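Local coordinates for putative major capsid protein (PDB 6G44), which probably forms the protein shell of the marine virophage mavirus, as a double jelly-roll subunit that associates in threes, at residues 115-120 and 488-493; 240-245 and 257-262; 285-290 and 477-482. All coordinates share one frame; numbering follows the deposited sequence.

Running from the N terminus, the chain passes through 115-120 in the first half of the double jelly-roll, and contact 1 closes only when 488-493 returns near the C-terminal end, 368 residues later, tying the first half of the fold to the second. Contacts 2 and 3 are nested within that long loop, one after the other. Contact 2 is local: 240-245 and 257-262 lie on either side of a short loop and pack a two-stranded sheet onto the first large sheet. Contact 3 pairs 285-290 with 477-482, closing a loop of 186 residues; its strand 464-482 is the sheet neighbour of strand 488-492 of contact 1. Contact 2 lies about 36 Å from contact 1, centre to centre.

Contact 1 (115-120 and 488-493); sequences NGKTFT and FMDDLT
Lys117 leaves strand 117-121 toward strand 488-492 and carries most of the polar contact between the two. With CG anti to the backbone N, its CB sits 3.7 Å from Phe488 CB and 3.5 Å from Phe488 O. CG lies against the same carbonyl and the same methylene, and CD still follows the carbonyl oxygen. The bend at chi2 (65°) turns an otherwise extended tail along the second strand, so that CE reaches Asp490 OD1. At the tip, NZ forms a salt bridge with that oxygen at 3.1 Å, meeting it from above the carboxylate plane, and donates a further hydrogen bond to a water that also accepts from Asp490 N. A second water bonds both Thr118 O and Asp490 OD1.

Phe119 CZ approaches Phe488 CB at 4.3 Å, while Phe119 CD2 passes Asp490 OD2 at 4.0 Å with ring and carboxylate planes 78° apart. Asn115 ND2 comes to the edge of the Phe488 ring, 3.6 Å from CE1; the amide itself is held by Thr227, Asn224 and Gly486. A third water links Asn115 O to Phe488 N. The two strands run 40° apart at a closest approach of 7.2 Å, too far for sheet pairing. Strand 117-121, paired with 110-114, belongs to the sheet of the first jelly-roll and strand 488-492, paired with 464-482, to a sheet of the second, so the contact bridges the two halves of the subunit. The junction is therefore made by side chains and water: one ion pair, partly buried and joined to the backbones by two waters, lies beside the apolar contact of the Phe119 ring with the Phe488 methylene, and the ammonium group probably helps to keep Asp490 ionised.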
# COMPACT_ATOMS: atom_id res chain seq x y z
N ASN C 115 -12.42 32.07 -21.17
CA ASN C 115 -12.15 33.28 -22.00
C ASN C 115 -12.57 33.15 -23.47
O ASN C 115 -11.86 33.60 -24.39
CB ASN C 115 -10.70 33.73 -21.83
CG ASN C 115 -10.41 34.19 -20.41
OD1 ASN C 115 -11.33 34.43 -19.62
ND2 ASN C 115 -9.13 34.21 -20.04
N GLY C 116 -13.71 32.51 -23.68
CA GLY C 116 -14.24 32.30 -25.01
C GLY C 116 -13.85 31.02 -25.73
O GLY C 116 -14.43 30.73 -26.77
N LYS C 117 -12.83 30.30 -25.24
CA LYS C 117 -12.43 29.03 -25.83
C LYS C 117 -13.22 27.92 -25.19
O LYS C 117 -13.23 27.82 -23.96
CB LYS C 117 -10.94 28.78 -25.61
CG LYS C 117 -10.46 27.36 -25.92
CD LYS C 117 -10.59 27.04 -27.39
CE LYS C 117 -9.96 25.69 -27.67
NZ LYS C 117 -10.18 25.21 -29.07
N THR C 118 -13.91 27.10 -26.00
CA THR C 118 -14.67 25.99 -25.45
C THR C 118 -13.92 24.67 -25.61
O THR C 118 -13.20 24.43 -26.60
CB THR C 118 -16.06 25.87 -26.07
OG1 THR C 118 -15.92 25.61 -27.47
CG2 THR C 118 -16.88 27.15 -25.86
N PHE C 119 -14.09 23.85 -24.58
CA PHE C 119 -13.52 22.50 -24.53
C PHE C 119 -14.68 21.54 -24.31
O PHE C 119 -15.37 21.65 -23.31
CB PHE C 119 -12.55 22.37 -23.34
CG PHE C 119 -11.44 23.39 -23.31
CD1 PHE C 119 -11.61 24.61 -22.68
CD2 PHE C 119 -10.18 23.08 -23.82
CE1 PHE C 119 -10.57 25.54 -22.61
CE2 PHE C 119 -9.13 24.00 -23.75
CZ PHE C 119 -9.34 25.24 -23.17
N THR C 120 -14.92 20.64 -25.25
CA THR C 120 -15.99 19.66 -25.14
C THR C 120 -15.39 18.30 -24.82
O THR C 120 -14.52 17.85 -25.52
CB THR C 120 -16.82 19.60 -26.45
OG1 THR C 120 -17.39 20.90 -26.68
CG2 THR C 120 -17.94 18.59 -26.36
N PHE C 488 -7.18 31.37 -24.79
CA PHE C 488 -6.82 29.94 -24.67
C PHE C 488 -6.92 29.27 -26.04
O PHE C 488 -7.80 29.57 -26.85
CB PHE C 488 -7.76 29.21 -23.69
CG PHE C 488 -7.48 29.48 -22.23
CD1 PHE C 488 -7.97 30.61 -21.61
CD2 PHE C 488 -6.76 28.56 -21.47
CE1 PHE C 488 -7.74 30.85 -20.26
CE2 PHE C 488 -6.52 28.80 -20.12
CZ PHE C 488 -7.00 29.94 -19.51
N MET C 489 -6.05 28.28 -26.25
CA MET C 489 -6.03 27.42 -27.44
C MET C 489 -5.70 26.02 -26.96
O MET C 489 -5.13 25.85 -25.89
CB MET C 489 -4.96 27.85 -28.45
CG MET C 489 -5.19 29.22 -29.09
SD MET C 489 -3.85 29.61 -30.24
CE MET C 489 -4.11 28.45 -31.58
N ASP C 490 -6.09 25.02 -27.73
CA ASP C 490 -5.54 23.69 -27.51
C ASP C 490 -5.17 23.06 -28.83
O ASP C 490 -5.71 23.42 -29.87
CB ASP C 490 -6.46 22.82 -26.63
CG ASP C 490 -7.71 22.37 -27.30
OD1 ASP C 490 -8.19 23.02 -28.25
OD2 ASP C 490 -8.22 21.31 -26.86
N ASP C 491 -4.17 22.18 -28.81
CA ASP C 491 -3.71 21.53 -30.04
C ASP C 491 -2.99 20.25 -29.70
O ASP C 491 -2.28 20.16 -28.69
CB ASP C 491 -2.70 22.42 -30.80
CG ASP C 491 -3.35 23.47 -31.65
OD1 ASP C 491 -4.14 23.13 -32.55
OD2 ASP C 491 -3.07 24.65 -31.39
N LEU C 492 -3.11 19.29 -30.60
CA LEU C 492 -2.32 18.08 -30.54
C LEU C 492 -0.84 18.39 -30.69
O LEU C 492 -0.48 19.37 -31.35
CB LEU C 492 -2.76 17.12 -31.66
CG LEU C 492 -4.19 16.64 -31.65
CD1 LEU C 492 -4.43 15.73 -32.85
CD2 LEU C 492 -4.57 15.93 -30.34
N THR C 493 0.00 17.59 -30.06
CA THR C 493 1.44 17.73 -30.15
C THR C 493 1.89 16.81 -31.27
O THR C 493 2.05 15.60 -31.06
CB THR C 493 2.11 17.34 -28.81
OG1 THR C 493 1.70 16.02 -28.41
CG2 THR C 493 1.73 18.30 -27.72
O HOH W 1 -9.77 32.33 -25.80
O HOH W 2 -7.51 26.12 -30.15
O HOH W 3 -11.36 22.59 -27.66

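Contact 2 (240-245 and 257-262); sequences NMIGIA and FEVDIT
Ile244 and Phe257 cross obliquely, the isoleucine lying over one face of the ring. Its CG2, anti to the backbone N, stands 4.3 Å from the ring centroid and 28° off the normal, a CH-pi contact whose closest atom is Phe257 CE2 at 3.9 Å. The other branch, extended, brings CD1 to the root of the ring, 3.9 Å from Phe257 CG. That same methyl reaches back to Val259 CG2 at 4.3 Å, so Ile244 spans two residues of the facing strand.

Ile242 has its CB directed at Val259 but packs more loosely, CG1 to CG1 at 4.4 Å. The touching parts, 241-244 and 257-261, run 151° apart end to end, with CA atoms of facing residues more than 8 Å from each other: this is packing between layers, not sheet pairing. Strand 242-244 pairs with 96-98 in a small two-stranded sheet, which these side chains set against strand 258-273 of the large sheet in the first half of the double jelly-roll. Leu98 and Ile96 of the small sheet, and Phe79 and Ile83 of the large one, add to the apolar layer between them.

At the far end Met241, the last residue of helix 238-241, crosses Ile261 obliquely. The bend at chi3 (-62°) drops its CE onto Ile261 CD1 at 3.8 Å, methyl to methyl.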
# COMPACT_ATOMS: atom_id res chain seq x y z
N ASN C 240 -26.91 5.80 -12.71
CA ASN C 240 -25.56 6.32 -12.72
C ASN C 240 -24.89 6.38 -11.37
O ASN C 240 -23.67 6.22 -11.30
CB ASN C 240 -25.52 7.66 -13.44
CG ASN C 240 -25.73 7.50 -14.93
OD1 ASN C 240 -25.44 6.44 -15.50
ND2 ASN C 240 -26.21 8.54 -15.58
N MET C 241 -25.65 6.54 -10.31
CA MET C 241 -25.10 6.82 -8.97
C MET C 241 -25.24 5.71 -7.95
O MET C 241 -24.36 5.56 -7.13
CB MET C 241 -25.74 8.09 -8.37
CG MET C 241 -25.53 9.32 -9.20
SD MET C 241 -25.99 10.83 -8.35
CE MET C 241 -27.73 10.55 -8.08
N ILE C 242 -26.37 5.01 -7.91
CA ILE C 242 -26.76 4.17 -6.81
C ILE C 242 -26.39 2.71 -7.04
O ILE C 242 -26.66 2.13 -8.07
CB ILE C 242 -28.30 4.30 -6.57
CG1 ILE C 242 -28.67 5.78 -6.33
CG2 ILE C 242 -28.77 3.40 -5.43
CD1 ILE C 242 -28.14 6.38 -5.04
N GLY C 243 -25.72 2.14 -6.04
CA GLY C 243 -25.44 0.72 -5.99
C GLY C 243 -26.19 -0.04 -4.94
O GLY C 243 -26.30 0.41 -3.79
N ILE C 244 -26.73 -1.21 -5.33
CA ILE C 244 -27.48 -2.10 -4.45
C ILE C 244 -26.93 -3.50 -4.65
O ILE C 244 -26.89 -3.98 -5.77
CB ILE C 244 -29.02 -2.06 -4.72
CG1 ILE C 244 -29.54 -0.62 -4.61
CG2 ILE C 244 -29.71 -2.97 -3.73
CD1 ILE C 244 -30.97 -0.43 -5.07
N ALA C 245 -26.49 -4.12 -3.56
CA ALA C 245 -25.99 -5.50 -3.60
C ALA C 245 -27.01 -6.45 -4.23
O ALA C 245 -28.23 -6.29 -4.07
CB ALA C 245 -25.63 -5.98 -2.22
N PHE C 257 -35.42 -3.00 -8.18
CA PHE C 257 -35.73 -1.89 -7.30
C PHE C 257 -36.15 -0.70 -8.12
O PHE C 257 -35.77 -0.58 -9.26
CB PHE C 257 -34.50 -1.58 -6.43
CG PHE C 257 -34.04 -2.78 -5.66
CD1 PHE C 257 -34.72 -3.17 -4.50
CD2 PHE C 257 -33.01 -3.59 -6.13
CE1 PHE C 257 -34.35 -4.30 -3.82
CE2 PHE C 257 -32.66 -4.75 -5.45
CZ PHE C 257 -33.32 -5.10 -4.30
N GLU C 258 -36.97 0.16 -7.52
CA GLU C 258 -37.36 1.42 -8.14
C GLU C 258 -36.77 2.50 -7.26
O GLU C 258 -37.00 2.50 -6.05
CB GLU C 258 -38.88 1.52 -8.14
CG GLU C 258 -39.45 2.82 -8.69
CD GLU C 258 -40.97 2.90 -8.64
OE1 GLU C 258 -41.65 1.86 -8.50
OE2 GLU C 258 -41.49 4.02 -8.73
N VAL C 259 -35.99 3.40 -7.86
CA VAL C 259 -35.25 4.41 -7.10
C VAL C 259 -35.57 5.76 -7.68
O VAL C 259 -35.61 5.91 -8.91
CB VAL C 259 -33.73 4.13 -7.15
CG1 VAL C 259 -32.98 5.18 -6.34
CG2 VAL C 259 -33.43 2.72 -6.65
N ASP C 260 -35.83 6.72 -6.80
CA ASP C 260 -36.13 8.12 -7.17
C ASP C 260 -35.16 9.08 -6.50
O ASP C 260 -34.94 8.92 -5.32
CB ASP C 260 -37.54 8.46 -6.69
CG ASP C 260 -38.62 7.68 -7.42
OD1 ASP C 260 -38.53 7.56 -8.65
OD2 ASP C 260 -39.55 7.20 -6.76
N ILE C 261 -34.71 10.10 -7.22
CA ILE C 261 -33.86 11.18 -6.69
C ILE C 261 -34.72 12.42 -6.49
O ILE C 261 -35.48 12.81 -7.40
CB ILE C 261 -32.72 11.50 -7.67
CG1 ILE C 261 -31.90 10.23 -8.01
CG2 ILE C 261 -31.81 12.64 -7.16
CD1 ILE C 261 -31.16 9.59 -6.84
N THR C 262 -34.59 13.01 -5.32
CA THR C 262 -35.25 14.27 -5.00
C THR C 262 -34.29 15.19 -4.28
O THR C 262 -33.26 14.76 -3.74
CB THR C 262 -36.52 14.06 -4.14
OG1 THR C 262 -36.18 13.47 -2.87
CG2 THR C 262 -37.54 13.20 -4.88

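Contact 3 (285-290 and 477-482); sequences TIIYNT and DNLTYS
Strands 286-289 and 478-482 run antiparallel, axes 4.7 Å apart at closest approach, with Ile286-Ser482 and Tyr288-Thr480 as hydrogen-bonded pairs and Ile287-Tyr481 and Asn289-Leu479 as non-hydrogen-bonded pairs. Each hydrogen-bonded pair has two bonds lying in the carbonyl planes, the straightest being Ser482 N to Ile286 O (2.8 Å, 171°). Thr290 N extends the ladder to Asn478 O, and the Asn478 side chain, with CG anti to its backbone N (chi1 -176°), answers through ND2 to Thr290 O at 3.0 Å.

On the face of Tyr288 and Thr480, the tyrosine ring lies along the sheet with its edge toward Thr480 O and Ser482 CB. Its OH shares a water with Ser482 OG and also bonds Pro221 O. Beyond it Thr290 OG1 and Thr480 OG1 are hydrogen-bonded at 2.8 Å, and either may be the donor; their side chains cross at about a right angle.

This ladder joins the long strands 286-305 and 464-482 in a sheet of the double jelly-roll; strand 488-492 pairs with the other edge of 477-482.

On the opposite face Ile287 divides its branches: CG2 touches Leu479 CD1 at 3.6 Å, while CG1 runs beside Tyr481, 3.9 Å from CD2. Leu11 of the second subunit packs on Ile287 and Leu479, and Ile31 of the third subunit also touches Leu479, placing this apolar surface at the trimer interface.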
# COMPACT_ATOMS: atom_id res chain seq x y z
N THR C 285 2.96 32.76 -21.39
CA THR C 285 2.24 31.63 -21.95
C THR C 285 2.42 30.41 -21.07
O THR C 285 3.55 29.94 -20.90
CB THR C 285 2.70 31.32 -23.38
OG1 THR C 285 2.46 32.48 -24.18
CG2 THR C 285 1.92 30.17 -23.99
N ILE C 286 1.32 29.91 -20.52
CA ILE C 286 1.33 28.75 -19.60
C ILE C 286 0.78 27.56 -20.38
O ILE C 286 -0.22 27.67 -21.08
CB ILE C 286 0.50 29.01 -18.32
CG1 ILE C 286 0.99 30.29 -17.61
CG2 ILE C 286 0.59 27.81 -17.38
CD1 ILE C 286 0.04 30.81 -16.56
N ILE C 287 1.43 26.42 -20.20
CA ILE C 287 1.08 25.16 -20.92
C ILE C 287 0.47 24.14 -19.92
O ILE C 287 0.97 23.98 -18.80
CB ILE C 287 2.34 24.57 -21.55
CG1 ILE C 287 2.93 25.57 -22.56
CG2 ILE C 287 2.03 23.23 -22.22
CD1 ILE C 287 4.28 25.20 -23.13
N TYR C 288 -0.64 23.51 -20.32
CA TYR C 288 -1.35 22.49 -19.51
C TYR C 288 -1.45 21.20 -20.32
O TYR C 288 -1.80 21.21 -21.49
CB TYR C 288 -2.77 22.93 -19.16
CG TYR C 288 -2.81 24.21 -18.37
CD1 TYR C 288 -2.67 25.42 -19.03
CD2 TYR C 288 -2.97 24.22 -16.99
CE1 TYR C 288 -2.67 26.61 -18.33
CE2 TYR C 288 -2.96 25.41 -16.27
CZ TYR C 288 -2.79 26.60 -16.96
OH TYR C 288 -2.79 27.78 -16.28
N ASN C 289 -1.16 20.09 -19.64
CA ASN C 289 -1.33 18.76 -20.23
C ASN C 289 -2.82 18.42 -20.13
O ASN C 289 -3.38 18.38 -19.04
CB ASN C 289 -0.47 17.76 -19.42
CG ASN C 289 -0.22 16.47 -20.17
OD1 ASN C 289 -0.81 16.21 -21.18
ND2 ASN C 289 0.75 15.70 -19.69
N THR C 290 -3.47 18.23 -21.27
CA THR C 290 -4.92 18.03 -21.34
C THR C 290 -5.22 16.93 -22.36
O THR C 290 -5.72 17.21 -23.45
CB THR C 290 -5.66 19.35 -21.69
OG1 THR C 290 -5.13 19.87 -22.91
CG2 THR C 290 -5.48 20.35 -20.59
N ASP C 477 -1.94 12.79 -26.97
CA ASP C 477 -1.23 13.86 -26.27
C ASP C 477 -1.73 15.19 -26.86
O ASP C 477 -1.80 15.37 -28.08
CB ASP C 477 0.27 13.71 -26.45
CG ASP C 477 0.83 12.40 -25.84
OD1 ASP C 477 0.17 11.79 -24.98
OD2 ASP C 477 1.93 12.02 -26.19
N ASN C 478 -2.11 16.10 -25.97
CA ASN C 478 -2.84 17.30 -26.34
C ASN C 478 -2.56 18.33 -25.27
O ASN C 478 -2.63 18.05 -24.08
CB ASN C 478 -4.31 16.97 -26.43
CG ASN C 478 -5.14 18.13 -26.90
OD1 ASN C 478 -4.93 18.62 -28.00
ND2 ASN C 478 -6.11 18.53 -26.10
N LEU C 479 -2.22 19.55 -25.71
CA LEU C 479 -1.87 20.61 -24.77
C LEU C 479 -2.81 21.78 -24.90
O LEU C 479 -3.27 22.08 -26.00
CB LEU C 479 -0.48 21.12 -25.02
CG LEU C 479 0.68 20.16 -24.87
CD1 LEU C 479 2.02 20.89 -25.01
CD2 LEU C 479 0.65 19.32 -23.62
N THR C 480 -3.10 22.41 -23.77
CA THR C 480 -3.84 23.67 -23.72
C THR C 480 -2.85 24.79 -23.39
O THR C 480 -1.97 24.66 -22.52
CB THR C 480 -4.97 23.55 -22.68
OG1 THR C 480 -5.91 22.58 -23.16
CG2 THR C 480 -5.70 24.90 -22.49
N TYR C 481 -3.00 25.91 -24.11
CA TYR C 481 -2.11 27.06 -23.98
C TYR C 481 -2.90 28.26 -23.49
O TYR C 481 -3.96 28.60 -24.04
CB TYR C 481 -1.47 27.41 -25.32
CG TYR C 481 -0.69 26.28 -25.93
CD1 TYR C 481 -1.33 25.34 -26.73
CD2 TYR C 481 0.66 26.12 -25.67
CE1 TYR C 481 -0.62 24.28 -27.29
CE2 TYR C 481 1.36 25.07 -26.21
CZ TYR C 481 0.71 24.15 -27.02
OH TYR C 481 1.46 23.12 -27.55
N SER C 482 -2.40 28.88 -22.43
CA SER C 482 -2.99 30.07 -21.84
C SER C 482 -2.08 31.25 -22.17
O SER C 482 -0.97 31.32 -21.64
CB SER C 482 -3.09 29.90 -20.32
OG SER C 482 -3.48 31.11 -19.68
O HOH W 4 -4.40 29.81 -17.27
O HOH W 5 -1.80 14.99 -23.21